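Local coordinates for phosphoribosylaminoimidazole carboxylase (Bombyx mori, PDB 4JA0), which is a bifunctional enzyme of purine biosynthesis, probably carboxylating aminoimidazole ribonucleotide and then joining the product to aspartate to give SAICAR, at residues Glu54-Ile59 against Arg249-Val254; Val270-Ser275 against Gln315-Thr320; Arg299-His304 against Leu311-Gln316. One frame throughout, in Å; residues are numbered along the deposited sequence.

Contact 1. Residues Glu54-Ile59 against Arg249-Val254; sequences EGKAAI and RNFAWV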
ATOM      1  N   GLU A  54      20.271 -44.379 -58.669  1.00 48.18           N
ATOM      2  CA  GLU A  54      19.511 -43.255 -59.251  1.00 55.63           C
ATOM      3  C   GLU A  54      20.328 -42.013 -59.650  1.00 52.06           C
ATOM      4  O   GLU A  54      21.548 -42.073 -59.731  1.00 72.87           O
ATOM      5  CB  GLU A  54      18.403 -42.844 -58.290  1.00 38.75           C
ATOM      6  CG  GLU A  54      17.104 -43.556 -58.547  1.00 50.34           C
ATOM      7  CD  GLU A  54      16.091 -43.258 -57.491  1.00 43.96           C
ATOM      8  OE1 GLU A  54      16.517 -42.898 -56.377  1.00 45.97           O
ATOM      9  OE2 GLU A  54      14.882 -43.382 -57.768  1.00 59.10           O
ATOM     10  N   GLY A  55      19.647 -40.890 -59.885  1.00 37.74           N
ATOM     11  CA  GLY A  55      20.321 -39.618 -60.114  1.00 26.04           C
ATOM     12  C   GLY A  55      20.083 -38.644 -58.956  1.00 67.08           C
ATOM     13  O   GLY A  55      19.973 -37.437 -59.167  1.00 33.67           O
ATOM     14  N   LYS A  56      20.054 -39.158 -57.720  1.00 67.62           N
ATOM     15  CA  LYS A  56      19.452 -38.428 -56.592  1.00 29.98           C
ATOM     16  C   LYS A  56      20.392 -37.746 -55.566  1.00 30.61           C
ATOM     17  O   LYS A  56      19.920 -37.152 -54.592  1.00 20.49           O
ATOM     18  CB  LYS A  56      18.466 -39.339 -55.842  1.00 21.77           C
ATOM     19  CG  LYS A  56      19.061 -40.250 -54.759  1.00 18.21           C
ATOM     20  CD  LYS A  56      17.956 -40.685 -53.777  1.00 24.46           C
ATOM     21  CE  LYS A  56      18.462 -41.351 -52.475  1.00 35.16           C
ATOM     22  NZ  LYS A  56      19.621 -40.709 -51.773  1.00 29.71           N
ATOM     23  N   ALA A  57      21.702 -37.827 -55.756  1.00 30.79           N
ATOM     24  CA  ALA A  57      22.615 -37.197 -54.810  1.00 18.19           C
ATOM     25  C   ALA A  57      22.441 -35.675 -54.781  1.00 23.67           C
ATOM     26  O   ALA A  57      22.578 -35.044 -53.729  1.00 32.66           O
ATOM     27  CB  ALA A  57      24.050 -37.557 -55.130  1.00 14.84           C
ATOM     28  N   ALA A  58      22.145 -35.082 -55.933  1.00 33.28           N
ATOM     29  CA  ALA A  58      21.936 -33.638 -55.992  1.00 21.73           C
ATOM     30  C   ALA A  58      20.650 -33.237 -55.284  1.00 14.75           C
ATOM     31  O   ALA A  58      20.627 -32.243 -54.567  1.00 21.64           O
ATOM     32  CB  ALA A  58      21.907 -33.171 -57.434  1.00 12.81           C
ATOM     33  N   ILE A  59      19.606 -34.051 -55.439  1.00 15.45           N
ATOM     34  CA  ILE A  59      18.304 -33.771 -54.847  1.00 14.47           C
ATOM     35  C   ILE A  59      18.406 -33.746 -53.326  1.00 18.07           C
ATOM     36  O   ILE A  59      17.922 -32.824 -52.664  1.00 16.75           O
ATOM     37  CB  ILE A  59      17.263 -34.851 -55.226  1.00 22.73           C
ATOM     38  CG1 ILE A  59      17.131 -34.995 -56.748  1.00 21.73           C
ATOM     39  CG2 ILE A  59      15.915 -34.554 -54.569  1.00 19.83           C
ATOM     40  CD1 ILE A  59      16.522 -33.786 -57.425  1.00 26.85           C
ATOM     41  N   ARG A 249      11.040 -38.362 -59.116  1.00 18.52           N
ATOM     42  CA  ARG A 249      10.157 -37.257 -59.420  1.00 12.79           C
ATOM     43  C   ARG A 249       9.505 -36.775 -58.132  1.00 11.03           C
ATOM     44  O   ARG A 249       9.248 -35.578 -57.973  1.00 26.19           O
ATOM     45  CB  ARG A 249       9.117 -37.640 -60.491  1.00  5.01           C
ATOM     46  N   ASN A 250       9.284 -37.690 -57.192  1.00 14.55           N
ATOM     47  CA  ASN A 250       8.765 -37.303 -55.883  1.00 17.87           C
ATOM     48  C   ASN A 250       9.742 -36.468 -55.061  1.00 22.28           C
ATOM     49  O   ASN A 250       9.354 -35.455 -54.493  1.00 16.34           O
ATOM     50  CB  ASN A 250       8.361 -38.534 -55.086  1.00  9.87           C
ATOM     51  CG  ASN A 250       6.959 -38.995 -55.402  1.00 12.09           C
ATOM     52  OD1 ASN A 250       6.249 -38.383 -56.201  1.00  7.51           O
ATOM     53  ND2 ASN A 250       6.555 -40.098 -54.785  1.00 18.72           N
ATOM     54  N   PHE A 251      11.009 -36.871 -55.033  1.00 20.14           N
ATOM     55  CA  PHE A 251      12.015 -36.164 -54.246  1.00 15.25           C
ATOM     56  C   PHE A 251      12.340 -34.797 -54.837  1.00 15.67           C
ATOM     57  O   PHE A 251      12.697 -33.875 -54.105  1.00 19.25           O
ATOM     58  CB  PHE A 251      13.310 -36.982 -54.128  1.00 12.16           C
ATOM     59  CG  PHE A 251      13.190 -38.216 -53.258  1.00 14.44           C
ATOM     60  CD1 PHE A 251      14.325 -38.934 -52.902  1.00 21.30           C
ATOM     61  CD2 PHE A 251      11.952 -38.648 -52.784  1.00 12.77           C
ATOM     62  CE1 PHE A 251      14.229 -40.064 -52.092  1.00 30.86           C
ATOM     63  CE2 PHE A 251      11.844 -39.782 -51.983  1.00 17.22           C
ATOM     64  CZ  PHE A 251      12.982 -40.486 -51.629  1.00 21.83           C
ATOM     65  N   ALA A 252      12.242 -34.677 -56.162  1.00 25.57           N
ATOM     66  CA  ALA A 252      12.496 -33.407 -56.840  1.00 27.44           C
ATOM     67  C   ALA A 252      11.412 -32.397 -56.490  1.00 27.29           C
ATOM     68  O   ALA A 252      11.698 -31.212 -56.283  1.00 18.60           O
ATOM     69  CB  ALA A 252      12.578 -33.600 -58.350  1.00  6.05           C
ATOM     70  N   TRP A 253      10.174 -32.874 -56.395  1.00 11.40           N
ATOM     71  CA  TRP A 253       9.060 -32.013 -56.016  1.00 14.10           C
ATOM     72  C   TRP A 253       9.285 -31.434 -54.623  1.00 25.74           C
ATOM     73  O   TRP A 253       9.044 -30.252 -54.393  1.00 30.11           O
ATOM     74  CB  TRP A 253       7.736 -32.779 -56.073  1.00 10.77           C
ATOM     75  CG  TRP A 253       6.531 -31.920 -55.766  1.00 17.47           C
ATOM     76  CD1 TRP A 253       5.892 -31.060 -56.617  1.00 18.66           C
ATOM     77  CD2 TRP A 253       5.816 -31.857 -54.528  1.00 26.35           C
ATOM     78  NE1 TRP A 253       4.830 -30.461 -55.982  1.00  8.48           N
ATOM     79  CE2 TRP A 253       4.763 -30.935 -54.698  1.00 23.10           C
ATOM     80  CE3 TRP A 253       5.974 -32.477 -53.287  1.00 14.25           C
ATOM     81  CZ2 TRP A 253       3.873 -30.622 -53.669  1.00 18.57           C
ATOM     82  CZ3 TRP A 253       5.086 -32.166 -52.275  1.00 18.07           C
ATOM     83  CH2 TRP A 253       4.052 -31.248 -52.472  1.00 19.06           C
ATOM     84  N   VAL A 254       9.728 -32.276 -53.698  1.00 15.47           N
ATOM     85  CA  VAL A 254      10.027 -31.836 -52.351  1.00 10.68           C
ATOM     86  C   VAL A 254      11.191 -30.838 -52.310  1.00 16.72           C
ATOM     87  O   VAL A 254      11.101 -29.827 -51.620  1.00 15.75           O
ATOM     88  CB  VAL A 254      10.314 -33.043 -51.427  1.00 17.56           C
ATOM     89  CG1 VAL A 254      10.941 -32.583 -50.125  1.00  5.08           C
ATOM     90  CG2 VAL A 254       9.028 -33.834 -51.166  1.00 14.29           C
TER

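Contact 2. Residues Val270-Ser275 against Gln315-Thr320; sequences VVFMGS and QQYEDT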
ATOM      1  N   VAL A 270       5.986  -1.172 -33.381  1.00  1.15           N
ATOM      2  CA  VAL A 270       6.282   0.237 -33.144  1.00  2.69           C
ATOM      3  C   VAL A 270       6.245   0.530 -31.646  1.00  1.91           C
ATOM      4  O   VAL A 270       5.241   0.253 -30.978  1.00  1.40           O
ATOM      5  CB  VAL A 270       5.295   1.161 -33.888  1.00  2.73           C
ATOM      6  CG1 VAL A 270       5.737   2.600 -33.763  1.00  1.77           C
ATOM      7  CG2 VAL A 270       5.213   0.766 -35.345  1.00  1.90           C
ATOM      8  N   VAL A 271       7.334   1.080 -31.117  1.00  1.48           N
ATOM      9  CA  VAL A 271       7.354   1.497 -29.725  1.00  2.72           C
ATOM     10  C   VAL A 271       7.180   3.008 -29.624  1.00  2.87           C
ATOM     11  O   VAL A 271       8.039   3.757 -30.070  1.00  4.28           O
ATOM     12  CB  VAL A 271       8.667   1.095 -29.047  1.00  2.83           C
ATOM     13  CG1 VAL A 271       8.578   1.354 -27.559  1.00  3.08           C
ATOM     14  CG2 VAL A 271       8.955  -0.375 -29.288  1.00  0.64           C
ATOM     15  N   PHE A 272       6.079   3.468 -29.039  1.00  5.43           N
ATOM     16  CA  PHE A 272       5.914   4.902 -28.784  1.00  6.15           C
ATOM     17  C   PHE A 272       6.384   5.212 -27.375  1.00  4.50           C
ATOM     18  O   PHE A 272       5.851   4.643 -26.412  1.00 10.41           O
ATOM     19  CB  PHE A 272       4.444   5.324 -28.871  1.00  9.00           C
ATOM     20  CG  PHE A 272       3.898   5.403 -30.263  1.00 15.82           C
ATOM     21  CD1 PHE A 272       4.732   5.366 -31.365  1.00 35.06           C
ATOM     22  CD2 PHE A 272       2.535   5.540 -30.464  1.00 28.49           C
ATOM     23  CE1 PHE A 272       4.204   5.448 -32.650  1.00 27.68           C
ATOM     24  CE2 PHE A 272       2.006   5.613 -31.738  1.00 24.27           C
ATOM     25  CZ  PHE A 272       2.840   5.568 -32.832  1.00 10.74           C
ATOM     26  N   MET A 273       7.367   6.098 -27.232  1.00  2.91           N
ATOM     27  CA  MET A 273       7.719   6.589 -25.904  1.00  3.55           C
ATOM     28  C   MET A 273       7.224   8.033 -25.759  1.00  6.00           C
ATOM     29  O   MET A 273       7.355   8.841 -26.689  1.00  2.31           O
ATOM     30  CB  MET A 273       9.223   6.497 -25.658  1.00  1.29           C
ATOM     31  CG  MET A 273       9.987   7.260 -26.676  1.00  5.51           C
ATOM     32  SD  MET A 273      11.648   6.687 -27.018  1.00 13.95           S
ATOM     33  CE  MET A 273      12.472   7.453 -25.655  1.00 13.22           C
ATOM     34  N   GLY A 274       6.652   8.350 -24.598  1.00  9.53           N
ATOM     35  CA  GLY A 274       6.105   9.678 -24.335  1.00  3.35           C
ATOM     36  C   GLY A 274       7.142  10.771 -24.137  1.00  4.50           C
ATOM     37  O   GLY A 274       6.840  11.960 -24.256  1.00  8.02           O
ATOM     38  N   SER A 275       8.369  10.359 -23.831  1.00  7.13           N
ATOM     39  CA  SER A 275       9.492  11.278 -23.628  1.00  7.69           C
ATOM     40  C   SER A 275      10.799  10.643 -24.099  1.00 10.17           C
ATOM     41  O   SER A 275      10.982   9.437 -23.959  1.00  9.57           O
ATOM     42  CB  SER A 275       9.632  11.640 -22.152  1.00  7.47           C
ATOM     43  OG  SER A 275      10.949  12.094 -21.882  1.00 10.65           O
ATOM     44  N   GLN A 315      -1.804   6.578 -37.245  1.00  9.00           N
ATOM     45  CA  GLN A 315      -2.612   6.352 -38.431  1.00  5.18           C
ATOM     46  C   GLN A 315      -1.703   6.056 -39.624  1.00  5.90           C
ATOM     47  O   GLN A 315      -2.042   5.252 -40.496  1.00  5.59           O
ATOM     48  CB  GLN A 315      -3.533   7.552 -38.701  1.00  3.26           C
ATOM     49  CG  GLN A 315      -4.796   7.547 -37.837  1.00  6.48           C
ATOM     50  CD  GLN A 315      -5.509   8.899 -37.731  1.00  5.38           C
ATOM     51  OE1 GLN A 315      -4.948   9.958 -38.028  1.00  1.89           O
ATOM     52  NE2 GLN A 315      -6.767   8.853 -37.309  1.00  2.75           N
ATOM     53  N   GLN A 316      -0.500   6.612 -39.603  1.00  4.32           N
ATOM     54  CA  GLN A 316       0.435   6.379 -40.688  1.00  3.37           C
ATOM     55  C   GLN A 316       0.911   4.944 -40.689  1.00  5.27           C
ATOM     56  O   GLN A 316       1.052   4.352 -41.753  1.00 10.18           O
ATOM     57  CB  GLN A 316       1.613   7.345 -40.595  1.00  3.24           C
ATOM     58  CG  GLN A 316       1.228   8.789 -40.894  1.00  0.81           C
ATOM     59  CD  GLN A 316       2.319   9.760 -40.511  1.00  6.78           C
ATOM     60  OE1 GLN A 316       3.281   9.396 -39.831  1.00 32.43           O
ATOM     61  NE2 GLN A 316       2.190  11.001 -40.960  1.00 23.04           N
ATOM     62  N   TYR A 317       1.065   4.366 -39.498  1.00 10.05           N
ATOM     63  CA  TYR A 317       1.453   2.965 -39.362  1.00  1.96           C
ATOM     64  C   TYR A 317       0.293   2.051 -39.758  1.00  3.26           C
ATOM     65  O   TYR A 317       0.503   0.932 -40.225  1.00  1.80           O
ATOM     66  CB  TYR A 317       1.952   2.672 -37.941  1.00  0.65           C
ATOM     67  CG  TYR A 317       3.364   3.135 -37.713  1.00  0.74           C
ATOM     68  CD1 TYR A 317       4.422   2.485 -38.328  1.00  0.86           C
ATOM     69  CD2 TYR A 317       3.647   4.220 -36.904  1.00  1.42           C
ATOM     70  CE1 TYR A 317       5.725   2.896 -38.150  1.00  0.67           C
ATOM     71  CE2 TYR A 317       4.946   4.649 -36.720  1.00  0.71           C
ATOM     72  CZ  TYR A 317       5.982   3.979 -37.350  1.00  1.17           C
ATOM     73  OH  TYR A 317       7.289   4.377 -37.181  1.00  1.40           O
ATOM     74  N   GLU A 318      -0.926   2.567 -39.606  1.00  2.43           N
ATOM     75  CA  GLU A 318      -2.140   1.835 -39.935  1.00  2.66           C
ATOM     76  C   GLU A 318      -2.386   1.699 -41.447  1.00  7.93           C
ATOM     77  O   GLU A 318      -3.301   0.973 -41.871  1.00  6.76           O
ATOM     78  CB  GLU A 318      -3.338   2.487 -39.255  1.00  2.98           C
ATOM     79  CG  GLU A 318      -3.500   2.100 -37.794  1.00 10.21           C
ATOM     80  CD  GLU A 318      -4.843   2.521 -37.224  1.00 32.64           C
ATOM     81  OE1 GLU A 318      -5.359   1.838 -36.305  1.00 35.03           O
ATOM     82  OE2 GLU A 318      -5.390   3.539 -37.705  1.00 28.99           O
ATOM     83  N   ASP A 319      -1.577   2.399 -42.244  1.00  4.98           N
ATOM     84  CA  ASP A 319      -1.551   2.234 -43.697  1.00  3.99           C
ATOM     85  C   ASP A 319      -0.618   1.086 -44.056  1.00 12.01           C
ATOM     86  O   ASP A 319       0.491   1.307 -44.569  1.00 13.13           O
ATOM     87  CB  ASP A 319      -1.060   3.521 -44.353  1.00  4.94           C
ATOM     88  CG  ASP A 319      -1.058   3.468 -45.882  1.00 13.33           C
ATOM     89  OD1 ASP A 319      -1.782   2.636 -46.489  1.00 12.93           O
ATOM     90  OD2 ASP A 319      -0.312   4.286 -46.474  1.00 10.58           O
ATOM     91  N   THR A 320      -1.073  -0.141 -43.810  1.00  8.23           N
ATOM     92  CA  THR A 320      -0.274  -1.320 -44.100  1.00 11.30           C
ATOM     93  C   THR A 320      -1.175  -2.472 -44.465  1.00  7.02           C
ATOM     94  O   THR A 320      -2.382  -2.391 -44.252  1.00  6.91           O
ATOM     95  CB  THR A 320       0.565  -1.734 -42.847  1.00 15.50           C
ATOM     96  OG1 THR A 320       1.434  -2.831 -43.172  1.00 23.09           O
ATOM     97  CG2 THR A 320      -0.355  -2.120 -41.665  1.00  6.57           C
TER

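Contact 3. Residues Arg299-His304 against Leu311-Gln316; sequences RVTSAH and LRIMQQ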
ATOM      1  N   ARG A 299       9.595   5.410 -31.757  1.00  1.06           N
ATOM      2  CA  ARG A 299       9.045   6.730 -32.014  1.00  5.89           C
ATOM      3  C   ARG A 299       8.810   7.503 -30.719  1.00  2.41           C
ATOM      4  O   ARG A 299       8.521   6.923 -29.685  1.00  4.10           O
ATOM      5  CB  ARG A 299       7.744   6.631 -32.823  1.00  8.47           C
ATOM      6  CG  ARG A 299       7.833   5.761 -34.048  1.00  5.07           C
ATOM      7  CD  ARG A 299       8.797   6.347 -35.047  1.00  4.20           C
ATOM      8  NE  ARG A 299       8.456   7.730 -35.321  1.00  5.07           N
ATOM      9  CZ  ARG A 299       7.661   8.114 -36.318  1.00  8.12           C
ATOM     10  NH1 ARG A 299       7.128   7.208 -37.132  1.00  1.46           N
ATOM     11  NH2 ARG A 299       7.388   9.404 -36.486  1.00  9.60           N
ATOM     12  N   VAL A 300       8.940   8.818 -30.785  1.00  2.89           N
ATOM     13  CA  VAL A 300       8.682   9.648 -29.633  1.00  2.57           C
ATOM     14  C   VAL A 300       7.431  10.476 -29.906  1.00  1.01           C
ATOM     15  O   VAL A 300       7.357  11.156 -30.913  1.00  4.22           O
ATOM     16  CB  VAL A 300       9.891  10.574 -29.327  1.00  4.19           C
ATOM     17  CG1 VAL A 300       9.606  11.485 -28.118  1.00  2.33           C
ATOM     18  CG2 VAL A 300      11.134   9.748 -29.076  1.00  1.97           C
ATOM     19  N   THR A 301       6.447  10.379 -29.019  1.00  2.02           N
ATOM     20  CA  THR A 301       5.227  11.181 -29.064  1.00  4.40           C
ATOM     21  C   THR A 301       4.462  11.092 -27.751  1.00  5.36           C
ATOM     22  O   THR A 301       4.456  10.053 -27.082  1.00  5.19           O
ATOM     23  CB  THR A 301       4.283  10.801 -30.227  1.00  7.65           C
ATOM     24  OG1 THR A 301       3.212  11.760 -30.307  1.00 14.50           O
ATOM     25  CG2 THR A 301       3.711   9.391 -30.035  1.00  6.54           C
ATOM     26  N   SER A 302       3.783  12.182 -27.419  1.00  3.99           N
ATOM     27  CA  SER A 302       3.043  12.314 -26.177  1.00  3.07           C
ATOM     28  C   SER A 302       1.546  12.233 -26.445  1.00  2.66           C
ATOM     29  O   SER A 302       1.063  12.764 -27.433  1.00  4.93           O
ATOM     30  CB  SER A 302       3.399  13.666 -25.539  1.00  4.79           C
ATOM     31  OG  SER A 302       2.949  13.804 -24.201  1.00 12.09           O
ATOM     32  N   ALA A 303       0.797  11.547 -25.594  1.00  2.98           N
ATOM     33  CA  ALA A 303      -0.657  11.582 -25.744  1.00  2.74           C
ATOM     34  C   ALA A 303      -1.280  12.798 -25.011  1.00  9.54           C
ATOM     35  O   ALA A 303      -2.485  13.071 -25.144  1.00  6.04           O
ATOM     36  CB  ALA A 303      -1.268  10.290 -25.248  1.00  2.77           C
ATOM     37  N   HIS A 304      -0.454  13.517 -24.244  1.00  6.83           N
ATOM     38  CA  HIS A 304      -0.901  14.693 -23.514  1.00  5.51           C
ATOM     39  C   HIS A 304      -0.416  15.990 -24.175  1.00  6.40           C
ATOM     40  O   HIS A 304      -1.183  16.928 -24.375  1.00  2.31           O
ATOM     41  CB  HIS A 304      -0.368  14.656 -22.097  1.00  3.84           C
ATOM     42  CG  HIS A 304      -0.630  13.370 -21.381  1.00 13.90           C
ATOM     43  ND1 HIS A 304      -1.856  13.070 -20.821  1.00 20.58           N
ATOM     44  CD2 HIS A 304       0.192  12.342 -21.062  1.00  8.32           C
ATOM     45  CE1 HIS A 304      -1.785  11.896 -20.214  1.00  9.47           C
ATOM     46  NE2 HIS A 304      -0.553  11.438 -20.340  1.00  9.80           N
ATOM     47  N   LEU A 311      -2.047  10.545 -32.703  1.00  5.35           N
ATOM     48  CA  LEU A 311      -2.979   9.823 -33.563  1.00  3.02           C
ATOM     49  C   LEU A 311      -2.551   9.840 -35.026  1.00  3.76           C
ATOM     50  O   LEU A 311      -2.720   8.844 -35.732  1.00  7.76           O
ATOM     51  CB  LEU A 311      -4.393  10.392 -33.418  1.00  3.67           C
ATOM     52  CG  LEU A 311      -5.031  10.228 -32.030  1.00  9.91           C
ATOM     53  CD1 LEU A 311      -6.486  10.682 -32.022  1.00  9.21           C
ATOM     54  CD2 LEU A 311      -4.900   8.787 -31.528  1.00  4.57           C
ATOM     55  N   ARG A 312      -2.001  10.962 -35.486  1.00  3.64           N
ATOM     56  CA  ARG A 312      -1.582  11.059 -36.882  1.00 11.03           C
ATOM     57  C   ARG A 312      -0.423  10.080 -37.163  1.00  8.39           C
ATOM     58  O   ARG A 312      -0.386   9.440 -38.206  1.00  5.11           O
ATOM     59  CB  ARG A 312      -1.199  12.501 -37.251  1.00  3.38           C
ATOM     60  N   ILE A 313       0.485   9.925 -36.208  1.00  5.90           N
ATOM     61  CA  ILE A 313       1.602   9.016 -36.392  1.00  2.61           C
ATOM     62  C   ILE A 313       1.119   7.578 -36.403  1.00  5.15           C
ATOM     63  O   ILE A 313       1.528   6.781 -37.248  1.00  3.81           O
ATOM     64  CB  ILE A 313       2.669   9.201 -35.298  1.00  3.87           C
ATOM     65  CG1 ILE A 313       3.274  10.609 -35.389  1.00  5.68           C
ATOM     66  CG2 ILE A 313       3.751   8.137 -35.401  1.00  2.18           C
ATOM     67  CD1 ILE A 313       4.467  10.814 -34.489  1.00 10.17           C
ATOM     68  N   MET A 314       0.190   7.255 -35.514  1.00  5.36           N
ATOM     69  CA  MET A 314      -0.292   5.886 -35.469  1.00 10.95           C
ATOM     70  C   MET A 314      -1.165   5.558 -36.678  1.00 11.96           C
ATOM     71  O   MET A 314      -1.233   4.401 -37.110  1.00  8.40           O
ATOM     72  CB  MET A 314      -1.031   5.600 -34.168  1.00  5.51           C
ATOM     73  CG  MET A 314      -2.467   6.025 -34.207  1.00 28.44           C
ATOM     74  SD  MET A 314      -3.605   4.680 -33.874  1.00 33.79           S
ATOM     75  CE  MET A 314      -5.041   5.302 -34.723  1.00 13.39           C
ATOM     76  N   GLN A 315      -1.804   6.578 -37.245  1.00  9.00           N
ATOM     77  CA  GLN A 315      -2.612   6.352 -38.431  1.00  5.18           C
ATOM     78  C   GLN A 315      -1.703   6.056 -39.624  1.00  5.90           C
ATOM     79  O   GLN A 315      -2.042   5.252 -40.496  1.00  5.59           O
ATOM     80  CB  GLN A 315      -3.533   7.552 -38.701  1.00  3.26           C
ATOM     81  CG  GLN A 315      -4.796   7.547 -37.837  1.00  6.48           C
ATOM     82  CD  GLN A 315      -5.509   8.899 -37.731  1.00  5.38           C
ATOM     83  OE1 GLN A 315      -4.948   9.958 -38.028  1.00  1.89           O
ATOM     84  NE2 GLN A 315      -6.767   8.853 -37.309  1.00  2.75           N
ATOM     85  N   GLN A 316      -0.500   6.612 -39.603  1.00  4.32           N
ATOM     86  CA  GLN A 316       0.435   6.379 -40.688  1.00  3.37           C
ATOM     87  C   GLN A 316       0.911   4.944 -40.689  1.00  5.27           C
ATOM     88  O   GLN A 316       1.052   4.352 -41.753  1.00 10.18           O
ATOM     89  CB  GLN A 316       1.613   7.345 -40.595  1.00  3.24           C
ATOM     90  CG  GLN A 316       1.228   8.789 -40.894  1.00  0.81           C
ATOM     91  CD  GLN A 316       2.319   9.760 -40.511  1.00  6.78           C
ATOM     92  OE1 GLN A 316       3.281   9.396 -39.831  1.00 32.43           O
ATOM     93  NE2 GLN A 316       2.190  11.001 -40.960  1.00 23.04           N
TER

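Contact 1. Residues Glu54-Ile59 against Arg249-Val254
K56 NZ has two outside partners while the chain that carries it passes the ring of F251. Both polar links are weak: a hydrogen bond to I42 O and a long ion pair with D214 OD2. The contact is a helix-helix junction in the SAICAR synthetase part of the protein. The start of helix 57-74 and the residue just ahead of it, K56, meet helix 241-257. No hydrogen bond crosses between the two segments, so apolar packing joins them.

The CB of K56 points toward the other helix. Its CG sits between the backbone N and the carbonyl carbon (chi1 86°), and the next two torsions are extended. The lysine chain crosses the ring obliquely and touches it through CD. K56 CD is 4.1 Å from F251 CD1 and equally near CE1, so it meets the ring at its edge, near the ring plane. The last torsion bends (chi4 45°) and turns the ammonium group off the straight line of the chain. D214 also touches the F251 side chain, so one loop residue serves both the lysine and the ring beside it.

I59, three residues after K56, packs against F251 and A252. Its CA is 6.2 Å from the CA of A252. The side chains of I59 and F251 meet at about a right angle. The small A252 side chain is consistent with the close approach of the backbones here. I59 also touches K255, three residues after A252.

The two branches of I59 divide the work. CG1 carries CD1 to the A252 methyl, with I59 CD1 4.1 Å from A252 CB. The CG2 methyl rests against the base of the phenylalanine, with I59 CG2 3.6 Å from F251 CB.

Contact 2. Residues Val270-Ser275 against Gln315-Thr320
V270 has CG1 anti to its backbone N (chi1 -173°), and this turns both methyls to the ring of Y317. Y317 CG lies beside the backbone N and anti to the carbonyl carbon (chi1 -79°), and the side chain extends from helix 307-317 to the strand. V270 CG2 sits over one face of the ring, 3.6 Å from the Y317 centroid and 15° off the normal. This is a CH-pi contact. The other methyl is placed toward the hydroxyl end, with V270 CG1 3.7 Å from Y317 CE2.

F272, two residues along the strand, adds a looser touch. F272 CE1 is 4.2 Å from Y317 CE2. The tyrosine atom lies at the edge of the phenylalanine ring, near its plane.

The contact between the segments is apolar, but the ring has a polar tip. Y317 OH is hydrogen-bonded to D297 OD2 and R299 NH1 on the adjacent strand. These two bonds hold the phenol end and should limit its movement over V270. Following Y317 in sequence, E318 and D319 form salt bridges with R403 and R123 of the second subunit.

V271 faces the other way and packs on C282 of helix 279-291. Helices thus cover both sides of the strand, as in the three-layer alpha/beta fold of AIR carboxylases. Helix 307-317 belongs to the beta-alpha-beta crossover from strand 296-300 to strand 323-329, which passes over strand 267-273.

Contact 3. Residues Arg299-His304 against Leu311-Gln316
The methyls of I313 meet the R299 guanidinium and T301 CB, and no hydrogen bond crosses between the two segments. The first kind of contact is a methyl over a flat charged group. I313 CG2 lies over one face of the R299 guanidinium, 3.6 Å above its plane and displaced toward the rim. The methyl is 3.9 Å from R299 NH1. I313 CD1 approaches the same group at R299 NH2, 3.8 Å away. Bends at chi2 (-65°) and chi3 (-53°) turn a face of the guanidinium to I313.

The second kind is a plain aliphatic touch. T301 CB is 4.3 Å from I313 CD1. I313 CD1 thus touches both R299, on the strand, and T301, in the loop after it.

R299 NH2 forms a salt bridge with D417 OD1 of the third subunit, and OD2 of that aspartate accepts a hydrogen bond from the backbone N of V300. The aspartate probably offsets the arginine charge, although R421 of that subunit is also close, while I313 covers part of the group from within the chain. T310 OG1 is hydrogen-bonded to T301 OG1 and to S302 O, which ties the loop to the helix one turn before I313.

Strand 296-300 lies at one edge of the parallel sheet within this chain, and strand 267-273 runs beside it. I313 also packs on F272 of that inner strand. Helix 307-317 thus spans both strands, and its M314 touches helix 336-343.

Contacts 2 and 3 are buried and belong to the AIR carboxylase part. Their centres are 6 Å apart. Both use helix 307-317 against neighbouring strands of one parallel sheet, which are hydrogen-bonded to each other. Contact 2 rests on an aromatic face and contact 3 on an arginine whose guanidinium forms a salt bridge with another subunit. Contact 1 stands apart, about 48 Å from contact 2 and 53 Å from contact 3 between centres. It is only partly buried, joins the start of one helix to another in the SAICAR synthetase part, and no other subunit touches it.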